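Local atomic coordinates of restriction endonuclease (Mycobacterium sp., PDB entry 4F0Q), a protein that cleaves DNA in a manner that depends on cytosine methylation, acting as a tetrameric, modification-dependent restriction endonuclease. Residues A[105-110]-A[158-163]; A[246-251]-A[257-262]. All blocks are in the same frame, centred on the assembly; numbering follows the deposited sequence.

Contact 1: residues A[105-110]-A[158-163]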
ATOM      1  N   PHE A 105      -6.848 -24.217  -3.207  1.00 21.91           N
ATOM      2  CA  PHE A 105      -5.801 -24.389  -4.207  1.00 16.23           C
ATOM      3  C   PHE A 105      -5.658 -23.167  -5.105  1.00 17.34           C
ATOM      4  O   PHE A 105      -6.589 -22.790  -5.816  1.00 20.55           O
ATOM      5  CB  PHE A 105      -6.066 -25.631  -5.058  1.00 16.14           C
ATOM      6  CG  PHE A 105      -5.669 -26.916  -4.392  1.00 21.01           C
ATOM      7  CD1 PHE A 105      -6.516 -27.536  -3.490  1.00 16.61           C
ATOM      8  CD2 PHE A 105      -4.447 -27.506  -4.672  1.00 17.48           C
ATOM      9  CE1 PHE A 105      -6.152 -28.719  -2.877  1.00 18.60           C
ATOM     10  CE2 PHE A 105      -4.078 -28.689  -4.065  1.00 16.29           C
ATOM     11  CZ  PHE A 105      -4.932 -29.297  -3.166  1.00 19.69           C
ATOM     12  N   ASP A 106      -4.481 -22.552  -5.063  1.00 17.03           N
ATOM     13  CA  ASP A 106      -4.158 -21.443  -5.950  1.00 20.71           C
ATOM     14  C   ASP A 106      -2.836 -21.736  -6.651  1.00 20.08           C
ATOM     15  O   ASP A 106      -1.805 -21.143  -6.331  1.00 19.89           O
ATOM     16  CB  ASP A 106      -4.070 -20.133  -5.169  1.00 20.10           C
ATOM     17  CG  ASP A 106      -3.847 -18.934  -6.066  1.00 24.78           C
ATOM     18  OD1 ASP A 106      -4.259 -18.985  -7.245  1.00 29.51           O
ATOM     19  OD2 ASP A 106      -3.259 -17.939  -5.595  1.00 28.73           O
ATOM     20  N   LEU A 107      -2.877 -22.659  -7.607  1.00 15.69           N
ATOM     21  CA  LEU A 107      -1.669 -23.134  -8.270  1.00 16.11           C
ATOM     22  C   LEU A 107      -1.093 -22.116  -9.251  1.00 20.19           C
ATOM     23  O   LEU A 107       0.050 -22.245  -9.690  1.00 21.03           O
ATOM     24  CB  LEU A 107      -1.939 -24.465  -8.973  1.00 25.12           C
ATOM     25  CG  LEU A 107      -2.454 -25.597  -8.078  1.00 20.66           C
ATOM     26  CD1 LEU A 107      -2.620 -26.881  -8.874  1.00 19.03           C
ATOM     27  CD2 LEU A 107      -1.526 -25.814  -6.891  1.00 14.00           C
ATOM     28  N   ASP A 108      -1.886 -21.105  -9.593  1.00 18.87           N
ATOM     29  CA  ASP A 108      -1.418 -20.035 -10.467  1.00 17.28           C
ATOM     30  C   ASP A 108      -0.416 -19.139  -9.750  1.00 15.11           C
ATOM     31  O   ASP A 108       0.443 -18.522 -10.380  1.00 16.97           O
ATOM     32  CB  ASP A 108      -2.594 -19.203 -10.983  1.00 20.23           C
ATOM     33  CG  ASP A 108      -3.345 -19.892 -12.104  1.00 19.81           C
ATOM     34  OD1 ASP A 108      -3.212 -21.125 -12.240  1.00 19.33           O
ATOM     35  OD2 ASP A 108      -4.065 -19.198 -12.851  1.00 22.57           O
ATOM     36  N   HIS A 109      -0.531 -19.071  -8.427  1.00 15.43           N
ATOM     37  CA  HIS A 109       0.389 -18.278  -7.621  1.00 17.56           C
ATOM     38  C   HIS A 109       1.195 -19.161  -6.673  1.00 18.47           C
ATOM     39  O   HIS A 109       1.825 -18.670  -5.736  1.00 22.18           O
ATOM     40  CB  HIS A 109      -0.366 -17.202  -6.839  1.00 20.93           C
ATOM     41  CG  HIS A 109      -1.119 -16.244  -7.708  1.00 19.41           C
ATOM     42  ND1 HIS A 109      -2.409 -16.480  -8.132  1.00 18.55           N
ATOM     43  CD2 HIS A 109      -0.761 -15.051  -8.241  1.00 19.64           C
ATOM     44  CE1 HIS A 109      -2.814 -15.472  -8.883  1.00 21.97           C
ATOM     45  NE2 HIS A 109      -1.833 -14.593  -8.966  1.00 19.54           N
ATOM     46  N   GLY A 110       1.163 -20.465  -6.926  1.00 17.08           N
ATOM     47  CA  GLY A 110       1.978 -21.417  -6.194  1.00 16.08           C
ATOM     48  C   GLY A 110       1.715 -21.498  -4.703  1.00 18.23           C
ATOM     49  O   GLY A 110       2.619 -21.807  -3.928  1.00 17.14           O
ATOM     50  N   LEU A 158       1.551 -32.727  -3.843  1.00 13.65           N
ATOM     51  CA  LEU A 158       0.119 -32.486  -3.747  1.00 15.98           C
ATOM     52  C   LEU A 158      -0.663 -33.198  -4.844  1.00 15.63           C
ATOM     53  O   LEU A 158      -0.254 -33.218  -6.002  1.00 13.97           O
ATOM     54  CB  LEU A 158      -0.170 -30.984  -3.782  1.00 13.99           C
ATOM     55  CG  LEU A 158       0.555 -30.158  -2.718  1.00 15.77           C
ATOM     56  CD1 LEU A 158       0.231 -28.680  -2.861  1.00 14.13           C
ATOM     57  CD2 LEU A 158       0.204 -30.654  -1.324  1.00 19.15           C
ATOM     58  N   PHE A 159      -1.788 -33.789  -4.459  1.00 17.95           N
ATOM     59  CA  PHE A 159      -2.703 -34.409  -5.407  1.00 15.93           C
ATOM     60  C   PHE A 159      -4.134 -34.039  -5.044  1.00 15.68           C
ATOM     61  O   PHE A 159      -4.442 -33.818  -3.874  1.00 17.80           O
ATOM     62  CB  PHE A 159      -2.544 -35.932  -5.399  1.00 16.19           C
ATOM     63  CG  PHE A 159      -1.194 -36.407  -5.852  1.00 15.96           C
ATOM     64  CD1 PHE A 159      -0.939 -36.626  -7.196  1.00 17.18           C
ATOM     65  CD2 PHE A 159      -0.183 -36.640  -4.936  1.00 15.48           C
ATOM     66  CE1 PHE A 159       0.301 -37.064  -7.616  1.00 14.37           C
ATOM     67  CE2 PHE A 159       1.059 -37.078  -5.351  1.00 15.44           C
ATOM     68  CZ  PHE A 159       1.302 -37.290  -6.694  1.00 17.53           C
ATOM     69  N   ARG A 160      -5.009 -33.964  -6.042  1.00 16.48           N
ATOM     70  CA  ARG A 160      -6.424 -33.725  -5.756  1.00 19.51           C
ATOM     71  C   ARG A 160      -7.360 -34.560  -6.628  1.00 19.45           C
ATOM     72  O   ARG A 160      -7.200 -34.624  -7.843  1.00 20.17           O
ATOM     73  CB  ARG A 160      -6.771 -32.234  -5.851  1.00 19.57           C
ATOM     74  CG  ARG A 160      -6.497 -31.597  -7.203  1.00 20.39           C
ATOM     75  CD  ARG A 160      -6.834 -30.116  -7.180  1.00 21.15           C
ATOM     76  NE  ARG A 160      -6.401 -29.429  -8.394  1.00 24.55           N
ATOM     77  CZ  ARG A 160      -6.549 -28.125  -8.605  1.00 20.92           C
ATOM     78  NH1 ARG A 160      -7.121 -27.364  -7.683  1.00 23.69           N
ATOM     79  NH2 ARG A 160      -6.127 -27.580  -9.737  1.00 19.05           N
ATOM     80  N   ALA A 161      -8.335 -35.202  -5.992  1.00 24.86           N
ATOM     81  CA  ALA A 161      -9.310 -36.020  -6.705  1.00 25.77           C
ATOM     82  C   ALA A 161     -10.160 -35.167  -7.641  1.00 26.74           C
ATOM     83  O   ALA A 161     -10.979 -34.366  -7.192  1.00 38.75           O
ATOM     84  CB  ALA A 161     -10.193 -36.771  -5.721  1.00 29.89           C
ATOM     85  N   VAL A 162      -9.957 -35.341  -8.943  1.00 26.56           N
ATOM     86  CA  VAL A 162     -10.664 -34.542  -9.937  1.00 25.84           C
ATOM     87  C   VAL A 162     -11.451 -35.411 -10.911  1.00 28.39           C
ATOM     88  O   VAL A 162     -11.247 -36.623 -10.988  1.00 28.53           O
ATOM     89  CB  VAL A 162      -9.695 -33.655 -10.741  1.00 21.37           C
ATOM     90  CG1 VAL A 162      -8.954 -32.703  -9.814  1.00 24.92           C
ATOM     91  CG2 VAL A 162      -8.718 -34.515 -11.529  1.00 22.37           C
ATOM     92  N   THR A 163     -12.353 -34.777 -11.655  1.00 28.80           N
ATOM     93  CA  THR A 163     -13.148 -35.468 -12.660  1.00 26.60           C
ATOM     94  C   THR A 163     -12.487 -35.361 -14.028  1.00 25.85           C
ATOM     95  O   THR A 163     -12.247 -34.261 -14.527  1.00 31.13           O
ATOM     96  CB  THR A 163     -14.576 -34.896 -12.743  1.00 24.64           C
ATOM     97  OG1 THR A 163     -15.261 -35.135 -11.508  1.00 28.07           O
ATOM     98  CG2 THR A 163     -15.348 -35.550 -13.879  1.00 24.06           C
TER
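Arg160 lays its extended side chain across one face of the Phe105 ring. A chi1 of 59° puts its CG between the backbone N and the carbonyl carbon, and from there the chain runs out over the ring. CD sits over the middle of that face, 4.2 Å from the ring centroid and only 5° off the normal, a CH-pi contact. The two side chains run past each other in opposite directions, which brings the far end of the arginine back to the root of the phenylalanine, where Arg160 NH1 lies 3.3 Å from Phe105 CB. Guanidinium and ring are not stacked, their planes being 39° apart. Leu107 comes from the opposite direction and sets its CD1 over one face of the guanidinium, 3.7 Å from Arg160 NH2. No hydrogen bond joins the segments, so strand 104-106 and the type I turn Asp106-His109 meet strand 156-166 through side chains alone, within the large mixed sheet of the N-terminal, PUA-clan region. Arginine suits this place because its CD methylene can lie on the ring and its flat guanidinium against Leu107, while NH2 makes a salt bridge to Glu177 on strand 175-193, which probably helps to pay for placing the charge beside an apolar leucine.

Contact 2: residues A[246-251]-A[257-262]; sequences IRWVRQ and PGIRRR
The last turns of helix 243-251 face the irregular segment 257-262, which passes the helix at Gly258 and Ile259, and the backbones come nearest at Trp248 and Ile259, whose CA atoms are 7.8 Å apart. Ile259 meets two successive helical residues, one with each branch. Its CD1 reaches Trp248 CB at 3.7 Å, while CG2 lies 3.8 Å from Arg247 CD. A chi1 of 60° sets CG1 between the backbone N and the carbonyl carbon and CG2 beside the N, and here the two branches point to different neighbours. Trp248 meets the isoleucine chiefly with CB, at the base of its side chain. Its indole leads away from the segment and meets the ring of Trp245, and both Trp248 and Ile259 also pack on Ile183 of strand 175-193. The contact joins the end of helix 243-251 to the loop that leads into strand 263-264, and strand 175-193 of the large mixed sheet is packed against by both. Arg247 crosses Ile259 at a slant with its chain extended from CG to NE; CD and NH1 both lie near Ile259 CG2, and NH1 continues toward Gly258. Arg247 NH1 and Gly258 O are 3.8 Å apart, too far for a direct bond, and a water bridges them. This water lies in the guanidinium plane, accepts from Arg247 NH1 at 3.2 Å and donates to Gly258 O at 3.1 Å. Gly258 suits the spot because a CB there would come tightly against Arg247 NH1. The stronger polar partner of the arginine is Glu321 of the third subunit, which forms a salt bridge with Arg247 NH2.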
ATOM      1  N   ILE A 246      16.552 -27.236  -4.727  1.00 18.51           N
ATOM      2  CA  ILE A 246      17.974 -27.196  -4.404  1.00 16.66           C
ATOM      3  C   ILE A 246      18.331 -25.836  -3.809  1.00 13.25           C
ATOM      4  O   ILE A 246      19.050 -25.748  -2.806  1.00 18.16           O
ATOM      5  CB  ILE A 246      18.835 -27.464  -5.653  1.00 17.97           C
ATOM      6  CG1 ILE A 246      18.513 -28.844  -6.232  1.00 19.76           C
ATOM      7  CG2 ILE A 246      20.315 -27.355  -5.323  1.00 18.88           C
ATOM      8  CD1 ILE A 246      19.268 -29.170  -7.501  1.00 21.53           C
ATOM      9  N   ARG A 247      17.809 -24.780  -4.427  1.00 14.30           N
ATOM     10  CA  ARG A 247      18.021 -23.423  -3.937  1.00 15.45           C
ATOM     11  C   ARG A 247      17.439 -23.248  -2.540  1.00 14.60           C
ATOM     12  O   ARG A 247      18.033 -22.582  -1.697  1.00 14.58           O
ATOM     13  CB  ARG A 247      17.411 -22.389  -4.886  1.00 17.16           C
ATOM     14  CG  ARG A 247      17.612 -20.958  -4.410  1.00 14.87           C
ATOM     15  CD  ARG A 247      16.735 -19.966  -5.150  1.00 15.05           C
ATOM     16  NE  ARG A 247      16.708 -18.678  -4.462  1.00 18.52           N
ATOM     17  CZ  ARG A 247      16.013 -17.621  -4.869  1.00 19.14           C
ATOM     18  NH1 ARG A 247      15.281 -17.690  -5.973  1.00 21.85           N
ATOM     19  NH2 ARG A 247      16.052 -16.494  -4.173  1.00 21.73           N
ATOM     20  N   TRP A 248      16.274 -23.842  -2.297  1.00 16.52           N
ATOM     21  CA  TRP A 248      15.676 -23.782  -0.968  1.00 13.89           C
ATOM     22  C   TRP A 248      16.523 -24.534   0.053  1.00 15.55           C
ATOM     23  O   TRP A 248      16.723 -24.060   1.172  1.00 18.87           O
ATOM     24  CB  TRP A 248      14.254 -24.341  -0.961  1.00 14.59           C
ATOM     25  CG  TRP A 248      13.728 -24.506   0.432  1.00 16.04           C
ATOM     26  CD1 TRP A 248      13.208 -23.530   1.231  1.00 14.26           C
ATOM     27  CD2 TRP A 248      13.694 -25.714   1.200  1.00 15.22           C
ATOM     28  NE1 TRP A 248      12.844 -24.057   2.446  1.00 18.42           N
ATOM     29  CE2 TRP A 248      13.132 -25.397   2.452  1.00 17.58           C
ATOM     30  CE3 TRP A 248      14.078 -27.035   0.949  1.00 14.53           C
ATOM     31  CZ2 TRP A 248      12.944 -26.351   3.450  1.00 15.69           C
ATOM     32  CZ3 TRP A 248      13.893 -27.981   1.942  1.00 13.25           C
ATOM     33  CH2 TRP A 248      13.330 -27.634   3.176  1.00 13.29           C
ATOM     34  N   VAL A 249      17.004 -25.710  -0.334  1.00 12.83           N
ATOM     35  CA  VAL A 249      17.874 -26.501   0.527  1.00 15.51           C
ATOM     36  C   VAL A 249      19.108 -25.691   0.915  1.00 18.37           C
ATOM     37  O   VAL A 249      19.514 -25.682   2.078  1.00 17.25           O
ATOM     38  CB  VAL A 249      18.294 -27.826  -0.150  1.00 15.18           C
ATOM     39  CG1 VAL A 249      19.500 -28.431   0.546  1.00 15.49           C
ATOM     40  CG2 VAL A 249      17.132 -28.809  -0.161  1.00 12.70           C
ATOM     41  N   ARG A 250      19.682 -24.987  -0.057  1.00 16.74           N
ATOM     42  CA  ARG A 250      20.860 -24.163   0.201  1.00 14.58           C
ATOM     43  C   ARG A 250      20.565 -22.957   1.097  1.00 16.61           C
ATOM     44  O   ARG A 250      21.240 -22.744   2.105  1.00 15.72           O
ATOM     45  CB  ARG A 250      21.489 -23.690  -1.113  1.00 16.35           C
ATOM     46  CG  ARG A 250      22.791 -22.921  -0.925  1.00 20.26           C
ATOM     47  CD  ARG A 250      23.357 -22.410  -2.243  1.00 19.13           C
ATOM     48  NE  ARG A 250      22.558 -21.327  -2.810  1.00 26.39           N
ATOM     49  CZ  ARG A 250      21.746 -21.462  -3.855  1.00 25.63           C
ATOM     50  NH1 ARG A 250      21.623 -22.638  -4.456  1.00 22.63           N
ATOM     51  NH2 ARG A 250      21.060 -20.418  -4.301  1.00 26.94           N
ATOM     52  N   GLN A 251      19.553 -22.176   0.729  1.00 15.59           N
ATOM     53  CA  GLN A 251      19.289 -20.890   1.373  1.00 16.76           C
ATOM     54  C   GLN A 251      18.316 -20.959   2.551  1.00 17.69           C
ATOM     55  O   GLN A 251      18.529 -20.313   3.576  1.00 20.89           O
ATOM     56  CB  GLN A 251      18.784 -19.878   0.342  1.00 17.75           C
ATOM     57  CG  GLN A 251      19.758 -19.619  -0.795  1.00 20.66           C
ATOM     58  CD  GLN A 251      19.226 -18.624  -1.805  1.00 25.39           C
ATOM     59  OE1 GLN A 251      19.902 -18.284  -2.775  1.00 29.31           O
ATOM     60  NE2 GLN A 251      18.004 -18.149  -1.582  1.00 23.46           N
ATOM     61  N   PRO A 257      10.440 -16.780  -0.981  1.00 23.13           N
ATOM     62  CA  PRO A 257       9.721 -15.714  -1.695  1.00 24.19           C
ATOM     63  C   PRO A 257      10.017 -15.635  -3.195  1.00 24.22           C
ATOM     64  O   PRO A 257       9.429 -14.794  -3.872  1.00 25.60           O
ATOM     65  CB  PRO A 257      10.221 -14.436  -1.010  1.00 22.23           C
ATOM     66  CG  PRO A 257      10.685 -14.874   0.324  1.00 21.62           C
ATOM     67  CD  PRO A 257      11.269 -16.231   0.108  1.00 20.95           C
ATOM     68  N   GLY A 258      10.901 -16.488  -3.706  1.00 20.75           N
ATOM     69  CA  GLY A 258      11.275 -16.424  -5.108  1.00 21.36           C
ATOM     70  C   GLY A 258      11.243 -17.746  -5.850  1.00 19.24           C
ATOM     71  O   GLY A 258      11.670 -17.821  -7.002  1.00 21.56           O
ATOM     72  N   ILE A 259      10.732 -18.790  -5.204  1.00 18.94           N
ATOM     73  CA  ILE A 259      10.710 -20.118  -5.815  1.00 21.18           C
ATOM     74  C   ILE A 259       9.301 -20.674  -6.001  1.00 19.40           C
ATOM     75  O   ILE A 259       9.131 -21.834  -6.372  1.00 18.41           O
ATOM     76  CB  ILE A 259      11.545 -21.132  -5.006  1.00 16.35           C
ATOM     77  CG1 ILE A 259      10.993 -21.264  -3.585  1.00 19.36           C
ATOM     78  CG2 ILE A 259      13.010 -20.722  -4.981  1.00 16.42           C
ATOM     79  CD1 ILE A 259      11.810 -22.178  -2.700  1.00 17.72           C
ATOM     80  N   ARG A 260       8.292 -19.846  -5.746  1.00 19.32           N
ATOM     81  CA  ARG A 260       6.906 -20.273  -5.902  1.00 15.39           C
ATOM     82  C   ARG A 260       6.525 -20.408  -7.371  1.00 15.63           C
ATOM     83  O   ARG A 260       6.961 -19.620  -8.210  1.00 14.62           O
ATOM     84  CB  ARG A 260       5.959 -19.295  -5.204  1.00 16.35           C
ATOM     85  CG  ARG A 260       5.258 -19.869  -3.986  1.00 17.83           C
ATOM     86  CD  ARG A 260       4.285 -18.866  -3.394  1.00 19.06           C
ATOM     87  NE  ARG A 260       4.971 -17.717  -2.810  1.00 33.96           N
ATOM     88  CZ  ARG A 260       5.253 -17.598  -1.517  1.00 25.92           C
ATOM     89  NH1 ARG A 260       4.903 -18.557  -0.673  1.00 22.91           N
ATOM     90  NH2 ARG A 260       5.881 -16.519  -1.068  1.00 24.67           N
ATOM     91  N   ARG A 261       5.707 -21.413  -7.674  1.00 13.86           N
ATOM     92  CA  ARG A 261       5.226 -21.632  -9.034  1.00 14.86           C
ATOM     93  C   ARG A 261       4.339 -20.477  -9.491  1.00 21.03           C
ATOM     94  O   ARG A 261       3.488 -20.000  -8.741  1.00 14.44           O
ATOM     95  CB  ARG A 261       4.460 -22.954  -9.126  1.00 15.96           C
ATOM     96  CG  ARG A 261       3.906 -23.262 -10.510  1.00 17.90           C
ATOM     97  CD  ARG A 261       3.188 -24.602 -10.535  1.00 17.36           C
ATOM     98  NE  ARG A 261       2.697 -24.940 -11.868  1.00 23.42           N
ATOM     99  CZ  ARG A 261       1.464 -24.694 -12.298  1.00 18.02           C
ATOM    100  NH1 ARG A 261       0.587 -24.103 -11.498  1.00 17.67           N
ATOM    101  NH2 ARG A 261       1.106 -25.039 -13.528  1.00 17.44           N
ATOM    102  N   ARG A 262       4.546 -20.031 -10.726  1.00 20.34           N
ATOM    103  CA  ARG A 262       3.796 -18.907 -11.270  1.00 20.88           C
ATOM    104  C   ARG A 262       3.231 -19.232 -12.647  1.00 18.61           C
ATOM    105  O   ARG A 262       3.946 -19.714 -13.524  1.00 15.80           O
ATOM    106  CB  ARG A 262       4.689 -17.667 -11.353  1.00 21.28           C
ATOM    107  CG  ARG A 262       3.989 -16.421 -11.865  1.00 20.56           C
ATOM    108  CD  ARG A 262       2.899 -15.963 -10.909  1.00 23.42           C
ATOM    109  NE  ARG A 262       2.442 -14.613 -11.221  1.00 27.69           N
ATOM    110  CZ  ARG A 262       1.450 -14.334 -12.059  1.00 24.73           C
ATOM    111  NH1 ARG A 262       0.801 -15.313 -12.672  1.00 28.68           N
ATOM    112  NH2 ARG A 262       1.106 -13.073 -12.283  1.00 23.87           N
TER
HETATM  113  O   HOH W   1      13.505 -15.421  -7.459  1.00 31.01           O

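In the fold
Contact 1 and contact 2 lie in series along the chain, their centres 19 Å apart, and they touch through segments 105-110 and 257-262. Arg261 NH1 approaches Leu107 O at 2.6 Å, a weak hydrogen bond, and the same arginine forms a salt bridge with Asp217. Beside it, Arg260 CG packs 3.3 Å from Gly110 O. Strand 175-193 is common ground, since residues of both contacts rest on it. Each contact also borders another subunit: Asp108 forms a salt bridge with Arg193 of the second, and Arg260 packs on Tyr319 of the third. The magnesium site at Asp334, Gln355 and Ala356 belongs to the separate PDDEXK-clan region, and neither contact supplies any of those residues.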